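SCO1/SenC family lipoprotein (Bacillus anthracis, PDB 4HDE) probably acts as a membrane-attached copper chaperone in cytochrome c oxidase assembly, as proposed for characterised SCO1 relatives with a thioredoxin-like fold. Local coordinates at residues A[40-45]-A[84-89]; A[60-65]-A[160-165]; A[68-73]-A[99-104]. All coordinates share one frame; numbering follows the deposited sequence.

Interaction 1 (A[40-45]-A[84-89]); sequences MFTNCQ and ENLKAF
Thr42, Phe89 and Met40 account for most of this contact, in which the loop 40-45 rests against one flank of the helix segment 84-89. Phe89 projects from the helix toward the loop with CG anti to its backbone N (chi1 178°), and both loop side chains come to the same side of its ring, Met40 over the face and Thr42 obliquely, near the CB end. Thr42 and Phe89 pass one another running opposite ways: the methyl CG2 of Thr42 sits 3.8 Å from CB of Phe89, at the root of the ring, while CB of Thr42 approaches CD1. The same methyl meets CD2 of Leu86 at 3.6 Å, the two side chains crossing at about a right angle, and is thus held in the notch between two residues one helical turn apart.

Met40, a selenomethionine, reaches Phe89 tip to tip. In the conformer described here, one of two modelled, its CE stands 4.0 Å from the Phe89 ring centroid as a CH-pi contact. SE approaches more obliquely, 3.5 Å from CE2 of Phe89, which makes this a Met-aromatic contact.

The hydroxyl of Thr42 lies on the Asn85 side of the contact. A water donates to OG1 of Thr42 at 2.7 Å and accepts from ND2 of Asn85 at 3.1 Å, bridging loop and helix where no direct hydrogen bond joins them. OG1 is also hydrogen-bonded to Asp81, and OD1 of Asn85 to the backbone N of Lys82.

The loop leaves the end of strand 35-40 and leads to helix 48-64 through Cys44 and Cys48, the CxxxC pair that binds copper in SCO relatives. Helix 83-90 lies beside this passage; Met40 and Phe89 both also touch Thr52 of helix 48-64, joining the three elements.

Interaction 2 (A[60-65]-A[160-165]); sequences KMAKEE and DIIRDM
Ile162 is the residue on which the apolar part of this contact turns, one branch meeting the last turn of helix 48-64 and the other Glu65 just beyond it. The CD1 branch reaches the helix backbone, 3.9 Å from CA of Ala62, and lies near CB of Met61. CB of Ala62 in turn faces SE of Met165, a selenomethionine, at 4.3 Å, so that the alanine is met by two residues three positions apart on the second helix. The other methyl, CG2 of Ile162, which stands anti to its own backbone N, is brushed by Glu65, whose OE2 lies 3.9 Å away. The Glu65 chain crosses it obliquely, bending at chi2 (-87°).

No hydrogen bond links the two segments. The charge of Glu65 is instead paired through OE1 with Lys166, one residue beyond the segment 160-165, and this salt bridge borders the apolar patch. A separate ionic cluster lies within the second helix: NE and NH1 of Arg163 both grip OD1 of Asp164 from the same face of its carboxylate, NE at 3.1 Å. Asp160 adds only a charge interaction, its OD1 lying well out of the guanidinium plane. OD2 of Asp164 is hydrogen-bonded to the hydroxyl of Tyr150, tying the helix to strand 146-151.

The short axes run in broadly the same direction, 10.7 Å apart and crossing at -43°. Neighbouring helices of this kind are a feature of the thioredoxin-like fold, in which the helix after the cysteine loop and the C-terminal helix pack side by side on one face of the sheet.

Interaction 3 (A[68-73]-A[99-104]); sequences DVQFVS and NWNLLT
Trp100 and Phe71 are neighbours across two parallel strands and meet obliquely: CB of Phe71 sits over the five-membered ring of Trp100, 3.8 Å from its centroid as a CH-pi contact, while the phenyl ring is inclined to the six-membered ring. A chi1 of -165° sets CG of Trp100 anti to the backbone N, and a chi2 of -18° turns the ring so that NE1 meets Ser73. There NE1 of Trp100 donates to OG of Ser73 at 3.1 Å, almost straight at 169° and exactly in the ring plane. OG is further hydrogen-bonded to Asp38, which satisfies this buried hydroxyl a second time.

At the other end Asn99 lies alongside Phe71, pointing the same way, its amide nearly perpendicular to the phenyl ring. ND2 of Asn99 comes to the ring edge, 3.7 Å from CD2 of Phe71, and donates to Val69 O at 2.9 Å, prolonging the ladder. The backbone ladder itself runs from Phe71 N to Asn99 O at 2.8 Å up to Leu103 N and Ser73 O, also at 2.8 Å.

Val72 and Asn101 occupy the opposite face. CG1 of Val72 packs obliquely on CD1 of Leu103 at 3.6 Å, and a water donates to Gln70 OE1 and Phe71 O while accepting from ND2 of Asn101; OD1 of Asn101 is bonded to Asn19.

Strand 100-103 forms an outer strand of the mixed sheet, and strand 70-75 lies between it and strand 35-40. Helix 83-90 completes the beta-alpha-beta crossover, with Ile90 against Trp100 and Leu102, while Met55 and Gln59 of helix 48-64 pack on Phe71 and Trp100.

Interaction 3 is buried in the core and knit by a backbone ladder, whereas interactions 1 and 2 join side chains without direct hydrogen bonds. Interaction 2 is buried but peripheral, with exposed Glu65 at its edge; interaction 1 is partly buried. Helix 83-90, used in interaction 1, connects the two strands paired in interaction 3, and CD1 of Leu86 packs on Leu102 O at 3.7 Å. Interaction 2 touches Val69, near the start of strand 70-75, through Ala62 and Met165. Chemistry follows position: interaction 1 has a water bridge beside its Met-aromatic contact, interaction 2 a bordering salt bridge, and interaction 3 polar side chains such as Ser73 and Asn101 bonded to other parts of the fold.

Interaction 1 (A[40-45]-A[84-89])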
# COMPACT_ATOMS: atom_id res chain seq x y z
N MSE A 40 -4.38 4.27 -3.56
CA MSE A 40 -4.27 5.68 -3.94
C MSE A 40 -4.40 5.84 -5.44
O MSE A 40 -4.56 4.87 -6.17
CB MSE A 40 -2.93 6.24 -3.48
CG MSE A 40 -1.74 5.37 -3.86
SE MSE A 40 -0.19 6.42 -4.36
CE MSE A 40 -0.72 6.87 -6.18
N PHE A 41 -4.38 7.09 -5.91
CA PHE A 41 -4.35 7.35 -7.34
C PHE A 41 -3.65 8.67 -7.61
O PHE A 41 -3.69 9.57 -6.77
CB PHE A 41 -5.74 7.25 -8.01
CG PHE A 41 -6.73 8.31 -7.58
CD1 PHE A 41 -7.15 9.29 -8.47
CD2 PHE A 41 -7.27 8.28 -6.30
CE1 PHE A 41 -8.08 10.25 -8.07
CE2 PHE A 41 -8.20 9.23 -5.91
CZ PHE A 41 -8.59 10.22 -6.78
N THR A 42 -3.00 8.79 -8.75
CA THR A 42 -2.11 9.93 -8.98
C THR A 42 -2.84 11.24 -9.27
O THR A 42 -2.27 12.31 -9.07
CB THR A 42 -1.06 9.68 -10.09
OG1 THR A 42 -1.67 9.70 -11.38
CG2 THR A 42 -0.35 8.35 -9.87
N ASN A 43 -4.09 11.17 -9.71
CA ASN A 43 -4.85 12.39 -9.97
C ASN A 43 -5.69 12.86 -8.79
O ASN A 43 -6.58 13.69 -8.94
CB ASN A 43 -5.71 12.24 -11.23
CG ASN A 43 -4.89 12.34 -12.50
OD1 ASN A 43 -4.48 13.43 -12.90
ND2 ASN A 43 -4.63 11.20 -13.13
N CYS A 44 -5.40 12.32 -7.61
CA CYS A 44 -6.14 12.69 -6.40
C CYS A 44 -5.90 14.14 -6.01
O CYS A 44 -4.76 14.58 -5.89
CB CYS A 44 -5.80 11.76 -5.24
SG CYS A 44 -6.62 12.23 -3.71
N GLN A 45 -6.98 14.88 -5.79
CA GLN A 45 -6.90 16.30 -5.43
C GLN A 45 -6.99 16.52 -3.93
O GLN A 45 -6.96 17.66 -3.45
CB GLN A 45 -7.99 17.09 -6.15
CG GLN A 45 -7.86 17.07 -7.66
CD GLN A 45 -9.00 17.78 -8.35
OE1 GLN A 45 -10.10 17.91 -7.80
NE2 GLN A 45 -8.76 18.25 -9.57
N GLU A 84 4.47 4.88 -15.89
CA GLU A 84 5.17 6.15 -15.92
C GLU A 84 4.53 7.19 -14.98
O GLU A 84 5.22 8.00 -14.37
CB GLU A 84 5.30 6.68 -17.35
CG GLU A 84 3.98 7.02 -17.99
CD GLU A 84 4.11 7.34 -19.47
OE1 GLU A 84 5.25 7.33 -20.00
OE2 GLU A 84 3.08 7.60 -20.12
N ASN A 85 3.20 7.17 -14.89
CA ASN A 85 2.50 8.05 -13.98
C ASN A 85 2.89 7.77 -12.54
O ASN A 85 3.13 8.70 -11.77
CB ASN A 85 0.98 7.90 -14.13
CG ASN A 85 0.51 8.14 -15.54
OD1 ASN A 85 0.48 7.23 -16.37
ND2 ASN A 85 0.14 9.38 -15.83
N LEU A 86 2.97 6.50 -12.18
CA LEU A 86 3.31 6.13 -10.81
C LEU A 86 4.76 6.47 -10.47
O LEU A 86 5.07 6.90 -9.35
CB LEU A 86 3.05 4.64 -10.57
CG LEU A 86 1.56 4.28 -10.64
CD1 LEU A 86 1.41 2.77 -10.58
CD2 LEU A 86 0.79 4.94 -9.52
N LYS A 87 5.65 6.27 -11.44
CA LYS A 87 7.06 6.57 -11.23
C LYS A 87 7.26 8.07 -11.00
O LYS A 87 7.99 8.49 -10.10
CB LYS A 87 7.88 6.08 -12.42
CG LYS A 87 9.39 6.14 -12.22
CD LYS A 87 10.12 5.42 -13.34
CE LYS A 87 11.61 5.35 -13.08
NZ LYS A 87 11.89 4.49 -11.90
N ALA A 88 6.60 8.89 -11.81
CA ALA A 88 6.71 10.34 -11.66
C ALA A 88 6.09 10.81 -10.35
O ALA A 88 6.61 11.72 -9.70
CB ALA A 88 6.06 11.05 -12.84
N PHE A 89 4.99 10.17 -9.96
CA PHE A 89 4.31 10.49 -8.72
C PHE A 89 5.20 10.23 -7.50
O PHE A 89 5.38 11.12 -6.66
CB PHE A 89 3.00 9.70 -8.61
CG PHE A 89 2.24 9.93 -7.32
CD1 PHE A 89 1.37 11.00 -7.19
CD2 PHE A 89 2.38 9.06 -6.25
CE1 PHE A 89 0.67 11.21 -6.02
CE2 PHE A 89 1.67 9.26 -5.08
CZ PHE A 89 0.82 10.33 -4.96
O HOH W 1 -0.35 11.13 -13.30

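Interaction 2 (A[60-65]-A[160-165])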
# COMPACT_ATOMS: atom_id res chain seq x y z
N LYS A 60 11.08 5.90 6.16
CA LYS A 60 12.31 6.43 6.72
C LYS A 60 12.51 5.95 8.16
O LYS A 60 13.62 5.57 8.57
CB LYS A 60 12.27 7.96 6.66
CG LYS A 60 13.59 8.64 6.93
CD LYS A 60 13.44 10.16 6.88
CE LYS A 60 14.64 10.81 6.21
NZ LYS A 60 14.71 10.47 4.76
N MSE A 61 11.44 5.95 8.94
CA MSE A 61 11.52 5.53 10.34
C MSE A 61 11.85 4.04 10.44
O MSE A 61 12.63 3.63 11.31
CB MSE A 61 10.22 5.86 11.07
CG MSE A 61 10.00 7.36 11.26
SE MSE A 61 8.29 7.80 12.08
CE MSE A 61 8.64 7.21 13.91
N ALA A 62 11.26 3.24 9.57
CA ALA A 62 11.53 1.81 9.59
C ALA A 62 12.99 1.53 9.25
O ALA A 62 13.63 0.69 9.89
CB ALA A 62 10.60 1.07 8.63
N LYS A 63 13.52 2.23 8.26
CA LYS A 63 14.92 2.07 7.88
C LYS A 63 15.83 2.42 9.06
O LYS A 63 16.80 1.72 9.35
CB LYS A 63 15.24 2.97 6.69
CG LYS A 63 16.59 2.71 6.09
CD LYS A 63 16.60 1.38 5.37
CE LYS A 63 17.85 1.19 4.53
NZ LYS A 63 17.69 0.07 3.56
N GLU A 64 15.52 3.52 9.75
CA GLU A 64 16.31 3.92 10.91
C GLU A 64 16.34 2.85 12.00
O GLU A 64 17.36 2.64 12.64
CB GLU A 64 15.81 5.25 11.47
CG GLU A 64 16.60 5.76 12.68
CD GLU A 64 18.06 6.08 12.36
OE1 GLU A 64 18.34 6.56 11.24
OE2 GLU A 64 18.92 5.86 13.24
N GLU A 65 15.21 2.17 12.18
CA GLU A 65 15.09 1.09 13.16
C GLU A 65 15.69 -0.23 12.66
O GLU A 65 15.65 -1.23 13.37
CB GLU A 65 13.62 0.87 13.52
CG GLU A 65 12.96 2.04 14.24
CD GLU A 65 13.16 2.00 15.74
OE1 GLU A 65 13.99 1.19 16.22
OE2 GLU A 65 12.48 2.77 16.45
N ASP A 160 3.08 2.96 16.96
CA ASP A 160 2.31 1.71 16.98
C ASP A 160 2.73 0.79 15.84
O ASP A 160 2.93 -0.41 16.02
CB ASP A 160 0.81 1.99 16.83
CG ASP A 160 0.13 2.42 18.13
OD1 ASP A 160 0.83 2.64 19.13
OD2 ASP A 160 -1.11 2.55 18.12
N ILE A 161 2.83 1.36 14.64
CA ILE A 161 3.20 0.57 13.47
C ILE A 161 4.61 -0.00 13.61
O ILE A 161 4.82 -1.19 13.36
CB ILE A 161 3.10 1.40 12.17
CG1 ILE A 161 1.67 1.95 12.02
CG2 ILE A 161 3.48 0.53 10.97
CD1 ILE A 161 1.48 2.91 10.86
N ILE A 162 5.55 0.82 14.04
CA ILE A 162 6.92 0.37 14.28
C ILE A 162 6.95 -0.76 15.31
O ILE A 162 7.65 -1.76 15.12
CB ILE A 162 7.81 1.55 14.73
CG1 ILE A 162 8.03 2.53 13.57
CG2 ILE A 162 9.13 1.05 15.27
CD1 ILE A 162 8.85 1.95 12.43
N ARG A 163 6.21 -0.60 16.40
CA ARG A 163 6.11 -1.62 17.44
C ARG A 163 5.63 -2.95 16.85
O ARG A 163 6.19 -4.01 17.13
CB ARG A 163 5.15 -1.14 18.55
CG ARG A 163 4.76 -2.18 19.60
CD ARG A 163 3.44 -1.82 20.29
NE ARG A 163 2.33 -1.81 19.33
CZ ARG A 163 1.19 -1.15 19.50
NH1 ARG A 163 0.25 -1.20 18.56
NH2 ARG A 163 0.98 -0.44 20.60
N ASP A 164 4.58 -2.87 16.06
CA ASP A 164 4.01 -4.07 15.45
C ASP A 164 4.98 -4.74 14.45
O ASP A 164 5.08 -5.97 14.40
CB ASP A 164 2.67 -3.76 14.79
CG ASP A 164 1.59 -3.36 15.80
OD1 ASP A 164 1.72 -3.68 16.99
OD2 ASP A 164 0.59 -2.73 15.38
N MSE A 165 5.69 -3.92 13.68
CA MSE A 165 6.74 -4.45 12.81
C MSE A 165 7.81 -5.17 13.60
O MSE A 165 8.29 -6.23 13.19
CB MSE A 165 7.38 -3.32 12.00
CG MSE A 165 6.53 -2.77 10.89
SE MSE A 165 7.31 -1.13 10.22
CE MSE A 165 6.24 -0.97 8.62

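Interaction 3 (A[68-73]-A[99-104])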
# COMPACT_ATOMS: atom_id res chain seq x y z
N ASP A 68 13.36 -4.41 8.14
CA ASP A 68 13.40 -4.79 6.74
C ASP A 68 11.96 -5.06 6.34
O ASP A 68 11.42 -6.12 6.66
CB ASP A 68 14.24 -6.05 6.60
CG ASP A 68 14.52 -6.41 5.16
OD1 ASP A 68 13.90 -5.82 4.25
OD2 ASP A 68 15.37 -7.30 4.94
N VAL A 69 11.34 -4.08 5.68
CA VAL A 69 9.94 -4.19 5.29
C VAL A 69 9.75 -3.66 3.87
O VAL A 69 10.62 -2.99 3.33
CB VAL A 69 9.04 -3.40 6.26
CG1 VAL A 69 9.19 -3.94 7.69
CG2 VAL A 69 9.40 -1.92 6.21
N GLN A 70 8.60 -3.98 3.28
CA GLN A 70 8.24 -3.51 1.94
C GLN A 70 7.01 -2.62 2.01
O GLN A 70 6.18 -2.74 2.91
CB GLN A 70 7.90 -4.70 1.04
CG GLN A 70 9.07 -5.64 0.81
CD GLN A 70 10.17 -5.02 -0.03
OE1 GLN A 70 9.90 -4.35 -1.04
NE2 GLN A 70 11.41 -5.24 0.37
N PHE A 71 6.91 -1.71 1.04
CA PHE A 71 5.77 -0.83 0.90
C PHE A 71 5.14 -1.05 -0.46
O PHE A 71 5.85 -1.19 -1.46
CB PHE A 71 6.19 0.62 1.09
CG PHE A 71 6.69 0.90 2.48
CD1 PHE A 71 5.80 1.23 3.48
CD2 PHE A 71 8.03 0.76 2.80
CE1 PHE A 71 6.24 1.45 4.78
CE2 PHE A 71 8.47 0.98 4.09
CZ PHE A 71 7.58 1.31 5.07
N VAL A 72 3.81 -1.09 -0.47
CA VAL A 72 3.07 -1.31 -1.70
C VAL A 72 1.89 -0.36 -1.75
O VAL A 72 1.11 -0.28 -0.81
CB VAL A 72 2.55 -2.76 -1.79
CG1 VAL A 72 1.69 -2.98 -3.04
CG2 VAL A 72 3.72 -3.75 -1.76
N SER A 73 1.79 0.37 -2.86
CA SER A 73 0.64 1.25 -3.10
C SER A 73 -0.10 0.76 -4.34
O SER A 73 0.48 0.70 -5.42
CB SER A 73 1.09 2.69 -3.34
OG SER A 73 1.80 3.20 -2.22
N ASN A 99 12.42 -0.56 -1.82
CA ASN A 99 11.42 -1.36 -1.12
C ASN A 99 10.02 -0.76 -1.22
O ASN A 99 9.21 -0.94 -0.32
CB ASN A 99 11.80 -1.57 0.35
CG ASN A 99 11.76 -0.27 1.15
OD1 ASN A 99 11.92 0.82 0.59
ND2 ASN A 99 11.55 -0.38 2.45
N TRP A 100 9.74 -0.02 -2.29
CA TRP A 100 8.41 0.57 -2.45
C TRP A 100 7.97 0.39 -3.89
O TRP A 100 8.58 0.93 -4.82
CB TRP A 100 8.43 2.06 -2.10
CG TRP A 100 7.08 2.71 -1.88
CD1 TRP A 100 5.84 2.26 -2.28
CD2 TRP A 100 6.85 3.94 -1.20
NE1 TRP A 100 4.86 3.15 -1.88
CE2 TRP A 100 5.46 4.19 -1.21
CE3 TRP A 100 7.69 4.86 -0.56
CZ2 TRP A 100 4.90 5.32 -0.63
CZ3 TRP A 100 7.13 5.98 0.02
CH2 TRP A 100 5.75 6.20 -0.02
N ASN A 101 6.91 -0.40 -4.08
CA ASN A 101 6.36 -0.65 -5.40
C ASN A 101 4.95 -0.12 -5.49
O ASN A 101 4.12 -0.36 -4.61
CB ASN A 101 6.39 -2.15 -5.71
CG ASN A 101 7.77 -2.64 -5.99
OD1 ASN A 101 8.23 -2.58 -7.14
ND2 ASN A 101 8.48 -3.08 -4.95
N LEU A 102 4.69 0.66 -6.54
CA LEU A 102 3.35 1.19 -6.81
C LEU A 102 2.82 0.40 -7.99
O LEU A 102 3.52 0.22 -8.99
CB LEU A 102 3.41 2.69 -7.12
CG LEU A 102 3.92 3.56 -5.97
CD1 LEU A 102 5.44 3.67 -5.95
CD2 LEU A 102 3.30 4.93 -6.08
N LEU A 103 1.60 -0.11 -7.86
CA LEU A 103 1.09 -1.14 -8.77
C LEU A 103 -0.11 -0.67 -9.59
O LEU A 103 -0.92 0.15 -9.16
CB LEU A 103 0.73 -2.40 -7.98
CG LEU A 103 1.85 -2.99 -7.11
CD1 LEU A 103 1.39 -4.27 -6.41
CD2 LEU A 103 3.10 -3.24 -7.92
N THR A 104 -0.22 -1.24 -10.78
CA THR A 104 -1.28 -0.93 -11.72
C THR A 104 -1.32 -2.02 -12.78
O THR A 104 -0.76 -3.10 -12.57
CB THR A 104 -1.07 0.47 -12.33
OG1 THR A 104 -2.25 0.85 -13.04
CG2 THR A 104 0.12 0.50 -13.27
O HOH W 2 7.52 -3.35 -2.26